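Local coordinates for protein putative ATP binding component of ABC-transporter (Escherichia coli, PDB 2R5O) that probably serves as the ATP-binding component of an ABC transporter exporting O-antigen polysaccharide, this chain being its carbohydrate-binding C-terminal domain, at residues Asp24-Val29 with Lys77-Tyr82; Thr67-Thr72 with Asp179-Phe184; Leu92-Thr95 with Leu99-Tyr102. All coordinates share one frame; numbering follows the deposited sequence.

Contact 1. Residues Asp24-Val29 with Lys77-Tyr82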
# COMPACT_ATOMS: atom_id res chain seq x y z
N ASP A 24 24.53 25.66 5.80
CA ASP A 24 25.37 26.78 5.39
C ASP A 24 25.83 26.71 3.93
O ASP A 24 26.68 27.51 3.52
CB ASP A 24 26.59 26.87 6.31
CG ASP A 24 26.23 27.09 7.78
OD1 ASP A 24 27.15 26.68 8.70
OD2 ASP A 24 25.01 27.64 8.03
N GLU A 25 25.28 25.78 3.16
CA GLU A 25 25.59 25.63 1.74
C GLU A 25 24.32 25.73 0.92
O GLU A 25 23.31 25.04 1.21
CB GLU A 25 26.28 24.28 1.50
CG GLU A 25 27.60 24.17 2.25
CD GLU A 25 28.32 22.84 2.06
OE1 GLU A 25 29.47 22.73 2.53
OE2 GLU A 25 27.74 21.91 1.46
N ILE A 26 24.35 26.59 -0.11
CA ILE A 26 23.15 26.81 -0.93
C ILE A 26 23.28 26.38 -2.39
O ILE A 26 22.36 26.63 -3.17
CB ILE A 26 22.67 28.29 -0.88
CG1 ILE A 26 23.70 29.24 -1.52
CG2 ILE A 26 22.38 28.70 0.56
CD1 ILE A 26 23.10 30.59 -1.88
N GLU A 27 24.38 25.72 -2.75
CA GLU A 27 24.59 25.25 -4.13
C GLU A 27 23.57 24.16 -4.44
O GLU A 27 23.25 23.34 -3.58
CB GLU A 27 26.00 24.66 -4.28
CG GLU A 27 26.38 24.23 -5.69
CD GLU A 27 27.75 23.58 -5.76
OE1 GLU A 27 28.07 23.01 -6.83
OE2 GLU A 27 28.50 23.61 -4.75
N ASP A 28 23.05 24.15 -5.67
CA ASP A 28 22.07 23.15 -6.10
C ASP A 28 22.83 21.88 -6.51
O ASP A 28 23.27 21.76 -7.66
CB ASP A 28 21.20 23.74 -7.22
CG ASP A 28 20.05 22.85 -7.60
OD1 ASP A 28 20.03 21.66 -7.23
OD2 ASP A 28 19.14 23.34 -8.30
N VAL A 29 23.04 20.98 -5.55
CA VAL A 29 23.78 19.75 -5.76
C VAL A 29 22.88 18.50 -5.87
O VAL A 29 23.36 17.38 -5.91
CB VAL A 29 24.84 19.54 -4.64
CG1 VAL A 29 25.82 20.71 -4.64
CG2 VAL A 29 24.21 19.39 -3.29
N LYS A 77 16.35 19.54 1.14
CA LYS A 77 16.90 20.81 1.61
C LYS A 77 16.48 21.90 0.65
O LYS A 77 16.62 21.76 -0.57
CB LYS A 77 18.41 20.75 1.68
CG LYS A 77 19.02 22.03 2.24
CD LYS A 77 20.51 21.90 2.58
CE LYS A 77 21.36 21.92 1.36
NZ LYS A 77 22.82 22.19 1.65
N VAL A 78 15.97 23.00 1.20
CA VAL A 78 15.42 24.11 0.41
C VAL A 78 16.04 25.42 0.85
O VAL A 78 16.16 25.68 2.06
CB VAL A 78 13.89 24.23 0.60
CG1 VAL A 78 13.32 25.32 -0.30
CG2 VAL A 78 13.23 22.89 0.33
N VAL A 79 16.38 26.28 -0.12
CA VAL A 79 16.73 27.67 0.15
C VAL A 79 15.60 28.57 -0.33
O VAL A 79 15.10 28.40 -1.43
CB VAL A 79 18.11 28.06 -0.48
CG1 VAL A 79 18.17 27.89 -2.01
CG2 VAL A 79 18.47 29.50 -0.11
N PHE A 80 15.19 29.50 0.53
CA PHE A 80 14.07 30.41 0.26
C PHE A 80 14.59 31.78 -0.12
O PHE A 80 15.46 32.32 0.55
CB PHE A 80 13.16 30.48 1.48
CG PHE A 80 12.51 29.15 1.78
CD1 PHE A 80 11.32 28.80 1.15
CD2 PHE A 80 13.11 28.25 2.62
CE1 PHE A 80 10.73 27.58 1.40
CE2 PHE A 80 12.52 27.02 2.87
CZ PHE A 80 11.32 26.70 2.26
N GLU A 81 14.08 32.32 -1.22
CA GLU A 81 14.51 33.62 -1.74
C GLU A 81 13.68 34.79 -1.18
O GLU A 81 14.11 35.94 -1.27
CB GLU A 81 14.52 33.59 -3.28
CG GLU A 81 15.75 32.82 -3.84
CD GLU A 81 15.45 31.42 -4.37
OE1 GLU A 81 15.68 30.43 -3.63
OE2 GLU A 81 15.02 31.31 -5.54
N TYR A 82 12.53 34.49 -0.59
CA TYR A 82 11.62 35.49 -0.04
C TYR A 82 11.11 35.01 1.32
O TYR A 82 11.21 33.81 1.64
CB TYR A 82 10.43 35.69 -0.98
CG TYR A 82 10.83 36.14 -2.37
CD1 TYR A 82 11.09 37.47 -2.63
CD2 TYR A 82 10.93 35.23 -3.43
CE1 TYR A 82 11.46 37.90 -3.88
CE2 TYR A 82 11.30 35.66 -4.70
CZ TYR A 82 11.56 36.99 -4.92
OH TYR A 82 11.93 37.44 -6.16
O HOH W 1 24.20 22.80 -1.10
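Lys77 sends CG anti to its backbone N (chi1 -177°) and bends once at chi3 (76°). This turns its ammonium group onto the backbone of Glu25. On the same strand, Val79 has CG2 anti to its N and CG1 between the N and the carbonyl carbon, which aims CG2 at Ile26.

The polar half of the contact is a hydrogen bond from Lys77 NZ to Glu25 O, 2.9 Å long. The donor does not lie in the plane of the carbonyl. It is tilted 35° from it. A water carries the grip two residues further, to Glu27: it accepts from Lys77 NZ at 3.1 Å and donates to Glu27 O at 2.7 Å. Lys77 NZ also bonds to Ser22 O, so the ammonium group holds two backbone carbonyls of the N-terminal loop, and a water besides. The carboxylate of Glu25 stays apart, with OE2 4.9 Å from Lys77 NZ. It may add a weak electrostatic pull, but it makes no salt bridge.

The apolar half is small. Ile26 CG2 meets Val79 CG2 at 4.0 Å, and the two side chains cross obliquely. Both Ile26 and Glu25 remain largely exposed.

The irregular N-terminal segment 24-29 thus packs on one sheet of the immunoglobulin-fold C-terminal domain, near the C-terminal end of strand 71-80. That strand runs between strands 48-57 and 123-131 in an antiparallel sheet. Ile26 and Lys77 both touch Val123 on one neighbour. Backbone bonds join Lys77 to Ile51 and Val79 to Lys49 on the other, and Val29 of the loop also bonds to Ile51.

Contact 2. Residues Thr67-Thr72 with Asp179-Phe184. With NA (sodium ion), chain K.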
# COMPACT_ATOMS: atom_id res chain seq x y z
N THR A 67 14.36 -1.89 1.57
CA THR A 67 13.73 -3.16 1.93
C THR A 67 12.23 -2.94 2.06
O THR A 67 11.77 -2.02 2.77
CB THR A 67 14.33 -3.72 3.23
OG1 THR A 67 15.72 -4.01 3.01
CG2 THR A 67 13.65 -5.00 3.67
N GLY A 68 11.45 -3.82 1.43
CA GLY A 68 10.00 -3.76 1.56
C GLY A 68 9.58 -3.72 3.02
O GLY A 68 10.07 -4.52 3.83
N ASN A 69 8.70 -2.78 3.35
CA ASN A 69 8.10 -2.58 4.70
C ASN A 69 8.97 -1.84 5.68
O ASN A 69 8.53 -1.50 6.78
CB ASN A 69 7.60 -3.88 5.32
CG ASN A 69 6.72 -4.67 4.39
OD1 ASN A 69 6.86 -5.90 4.28
ND2 ASN A 69 5.83 -3.98 3.68
N GLN A 70 10.20 -1.51 5.29
CA GLN A 70 11.11 -0.83 6.21
C GLN A 70 10.89 0.69 6.22
O GLN A 70 10.76 1.32 5.16
CB GLN A 70 12.55 -1.18 5.85
CG GLN A 70 13.56 -0.78 6.86
CD GLN A 70 14.86 -1.48 6.65
OE1 GLN A 70 14.97 -2.68 6.86
NE2 GLN A 70 15.86 -0.75 6.20
N GLN A 71 10.94 1.27 7.41
CA GLN A 71 10.91 2.75 7.57
C GLN A 71 12.11 3.40 6.86
O GLN A 71 13.26 2.98 7.07
CB GLN A 71 10.98 3.08 9.05
CG GLN A 71 10.50 4.48 9.46
CD GLN A 71 8.98 4.69 9.36
OE1 GLN A 71 8.23 3.77 9.08
NE2 GLN A 71 8.54 5.90 9.59
N THR A 72 11.82 4.37 6.00
CA THR A 72 12.83 5.11 5.23
C THR A 72 12.60 6.60 5.41
O THR A 72 11.44 7.05 5.44
CB THR A 72 12.78 4.72 3.74
OG1 THR A 72 13.08 3.33 3.65
CG2 THR A 72 13.72 5.52 2.90
N ASP A 179 1.72 -3.27 -0.47
CA ASP A 179 1.66 -4.24 0.61
C ASP A 179 0.69 -3.77 1.68
O ASP A 179 1.00 -2.86 2.45
CB ASP A 179 3.03 -4.47 1.21
CG ASP A 179 3.09 -5.67 2.09
OD1 ASP A 179 2.06 -6.31 2.38
OD2 ASP A 179 4.22 -6.01 2.50
N LEU A 180 -0.48 -4.41 1.75
CA LEU A 180 -1.47 -4.10 2.78
C LEU A 180 -1.21 -4.86 4.10
O LEU A 180 -1.93 -4.68 5.06
CB LEU A 180 -2.88 -4.39 2.26
CG LEU A 180 -3.32 -3.42 1.16
CD1 LEU A 180 -4.64 -3.87 0.56
CD2 LEU A 180 -3.40 -1.95 1.66
N LYS A 181 -0.19 -5.72 4.14
CA LYS A 181 0.31 -6.28 5.40
C LYS A 181 -0.74 -7.09 6.16
O LYS A 181 -0.88 -6.98 7.37
CB LYS A 181 0.93 -5.18 6.28
CG LYS A 181 2.11 -4.51 5.61
CD LYS A 181 2.91 -3.56 6.50
CE LYS A 181 3.64 -4.29 7.64
NZ LYS A 181 4.12 -3.35 8.68
N SER A 182 -1.43 -7.96 5.46
CA SER A 182 -2.47 -8.74 6.11
C SER A 182 -1.88 -9.69 7.13
O SER A 182 -0.81 -10.29 6.92
CB SER A 182 -3.19 -9.57 5.07
OG SER A 182 -4.33 -10.25 5.62
N SER A 183 -2.62 -9.89 8.23
CA SER A 183 -2.40 -11.01 9.13
C SER A 183 -3.31 -12.16 8.72
O SER A 183 -4.21 -11.99 7.89
CB SER A 183 -2.58 -10.62 10.60
OG SER A 183 -3.90 -10.24 10.85
N PHE A 184 -3.11 -13.32 9.32
CA PHE A 184 -3.84 -14.51 8.92
C PHE A 184 -4.11 -15.38 10.13
O PHE A 184 -3.22 -15.58 10.95
CB PHE A 184 -3.03 -15.33 7.92
CG PHE A 184 -3.68 -16.62 7.58
CD1 PHE A 184 -4.73 -16.65 6.65
CD2 PHE A 184 -3.33 -17.80 8.23
CE1 PHE A 184 -5.36 -17.81 6.36
CE2 PHE A 184 -3.98 -18.97 7.93
CZ PHE A 184 -4.99 -18.97 6.99
NA NA K . 1.60 -8.88 3.04
O HOH W 2 5.70 -1.63 7.44
O HOH W 3 4.49 -8.63 3.64
O HOH W 4 1.59 -9.72 5.76
O HOH W 5 2.44 -11.09 1.64
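The side-chain amide of Asn69 meets the carboxylate of Asp179 with the two planes 53° apart. Asp179 OD2 lies close to the amide plane, but the amide nitrogen comes to that oxygen from above the carboxylate plane, 42° out of it. The backbone N of Lys181 likewise reaches OD1 from above the plane.

The bond from Asn69 ND2 to Asp179 OD2 is 2.8 Å, with an angle of 150° at the hydrogen. It is the one direct hydrogen bond across the contact. Asn69 ND2 also donates to Asp133 OD1, so this amide bridges two carboxylates. Lys181 packs its aliphatic chain nearby, with CD 4.1 Å from Asn69 ND2. A bend in its chain carries NZ to a water at 2.6 Å, and that water donates to Asn69 O at 2.9 Å.

Asp179 divides its work between its two oxygens. OD1 accepts from Lys181 N at 2.9 Å and binds a sodium ion at 2.7 Å. OD2 takes the amide and a water that is also a sodium ligand. The sodium has two further waters, one of them donating to Ser182 O. Tyr102 OH of the second subunit completes the set of ligands. These bonds fix the rotation of the carboxylate, and the cation would probably steady its negative charge.

Gly68 and Asn69 form the corner of a type II beta turn from Thr67 to Gln70, closed by Gln70 N to Thr67 O. Facing it, Asp179 and Lys181 make an Asx turn. Beyond that turn, Ser183 and Phe184 pair antiparallel with a strand of the second subunit. Pairing of this C-terminal strand with the other subunit is consistent with the domain swapping described for this immunoglobulin-fold dimer.

Contact 3. Residues Leu92-Thr95 with Leu99-Tyr102. With NA (sodium ion), chain G.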
# COMPACT_ATOMS: atom_id res chain seq x y z
N LEU A 92 5.76 12.73 -3.88
CA LEU A 92 4.94 11.85 -4.72
C LEU A 92 5.77 10.60 -5.00
O LEU A 92 6.96 10.69 -5.23
CB LEU A 92 4.57 12.50 -6.06
CG LEU A 92 3.96 13.90 -6.04
CD1 LEU A 92 3.91 14.44 -7.49
CD2 LEU A 92 2.58 13.90 -5.44
N ILE A 93 5.11 9.44 -5.02
CA ILE A 93 5.71 8.17 -5.38
C ILE A 93 4.81 7.52 -6.42
O ILE A 93 3.61 7.39 -6.21
CB ILE A 93 5.90 7.26 -4.16
CG1 ILE A 93 6.76 7.94 -3.08
CG2 ILE A 93 6.51 5.92 -4.58
CD1 ILE A 93 6.88 7.15 -1.78
N LYS A 94 5.43 7.09 -7.52
CA LYS A 94 4.72 6.54 -8.66
C LYS A 94 5.45 5.31 -9.17
O LYS A 94 6.65 5.13 -8.93
CB LYS A 94 4.60 7.58 -9.78
CG LYS A 94 3.95 8.89 -9.33
CD LYS A 94 3.77 9.97 -10.41
CE LYS A 94 2.66 9.64 -11.36
NZ LYS A 94 2.40 10.83 -12.24
N THR A 95 4.73 4.43 -9.86
CA THR A 95 5.38 3.34 -10.58
C THR A 95 6.00 3.89 -11.87
O THR A 95 5.72 5.02 -12.28
CB THR A 95 4.40 2.23 -11.01
OG1 THR A 95 3.50 2.77 -11.98
CG2 THR A 95 3.66 1.62 -9.81
N LEU A 99 1.44 4.86 -12.43
CA LEU A 99 0.44 4.66 -11.39
C LEU A 99 0.85 5.47 -10.17
O LEU A 99 1.97 5.37 -9.68
CB LEU A 99 0.29 3.18 -11.02
CG LEU A 99 -0.66 2.84 -9.87
CD1 LEU A 99 -2.10 3.15 -10.25
CD2 LEU A 99 -0.52 1.39 -9.46
N PHE A 100 -0.06 6.32 -9.71
CA PHE A 100 0.22 7.20 -8.58
C PHE A 100 -0.04 6.40 -7.34
O PHE A 100 -1.17 6.06 -7.00
CB PHE A 100 -0.72 8.41 -8.71
CG PHE A 100 -0.55 9.51 -7.70
CD1 PHE A 100 -1.59 10.39 -7.54
CD2 PHE A 100 0.61 9.70 -6.96
CE1 PHE A 100 -1.50 11.41 -6.64
CE2 PHE A 100 0.70 10.72 -6.06
CZ PHE A 100 -0.34 11.59 -5.91
N LEU A 101 1.05 6.08 -6.63
CA LEU A 101 0.98 5.20 -5.45
C LEU A 101 0.68 5.96 -4.17
O LEU A 101 -0.16 5.52 -3.38
CB LEU A 101 2.26 4.39 -5.29
CG LEU A 101 2.52 3.40 -6.42
CD1 LEU A 101 3.96 2.87 -6.31
CD2 LEU A 101 1.53 2.28 -6.34
N TYR A 102 1.38 7.07 -3.95
CA TYR A 102 1.20 7.82 -2.70
C TYR A 102 1.70 9.22 -2.88
O TYR A 102 2.72 9.43 -3.51
CB TYR A 102 2.00 7.17 -1.57
CG TYR A 102 1.97 7.91 -0.25
CD1 TYR A 102 0.79 8.04 0.45
CD2 TYR A 102 3.13 8.47 0.31
CE1 TYR A 102 0.74 8.65 1.67
CE2 TYR A 102 3.09 9.09 1.55
CZ TYR A 102 1.89 9.17 2.25
OH TYR A 102 1.88 9.75 3.50
NA NA G . -0.42 9.85 4.84
O HOH W 6 0.49 10.43 7.31
O HOH W 7 -1.19 12.32 3.91
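Backbone hydrogen bonds join Leu92-Thr95 to Leu99-Tyr102 as an antiparallel hairpin. Ile93 and Tyr102 form a hydrogen-bonded pair. Ile93 N gives to Tyr102 O at 2.8 Å. In return, Ile93 O accepts from both Tyr102 N (3.2 Å) and Leu101 N (2.9 Å). Leu101 and Tyr102 therefore both face Ile93, which makes a classic beta bulge. Next along, Lys94 and Phe100 are a non-hydrogen-bonded pair, and Thr95 N donates to Leu99 O.

One side chain joins this network. Thr95 OG1 sits between its own N and carbonyl carbon (chi1 66°), where it accepts from Leu99 N at 3.0 Å. The hydroxyl also bonds to Asp97 OD1 in the turn.

Apolar contacts flank the backbone. Leu92 CD2 packs against Phe100 CE2 at 3.7 Å, and Lys94 CG lies by the same ring. Phe100 also packs on Trp175 of the second subunit. Leu101, one of the bulge residues, sets CD1 3.7 Å from Thr95 CG2, the two side chains meeting at about a right angle. Ile93 CD1 approaches the edge of the Tyr102 ring.

The metal contact lies at the far end of that ring. A sodium ion sits in the ring plane, 2.7 Å from Tyr102 OH, with two waters. Asp179 OD1 of the second subunit is the other protein ligand, and Ser182 N of that subunit bonds to the hydroxyl.

The chemistry implies a hairpin whose bulge shares one carbonyl between two donors, and whose tyrosine adds a metal and hydrogen-bond link to the partner subunit, alongside backbone bonds from Phe100 and Leu101.

Overall arrangement
From the N terminus, contact 1 closes a loop of 47 residues, bringing the leading segment 24-29 back onto the C-terminal part of strand 71-80. Contact 2 opens inside that loop, at the turn leading into the same strand, and closes only at 179-184, so contacts 1 and 2 cross along the chain. Their centres are about 35 Å apart, on opposite sides of the chain's centre. Contact 3 follows contact 1 in series and is nested within contact 2. It closes the short hairpin of strands 84-95 and 100-105, in the other sheet. Contacts 2 and 3 both reach the second subunit, whereas contact 1 does not.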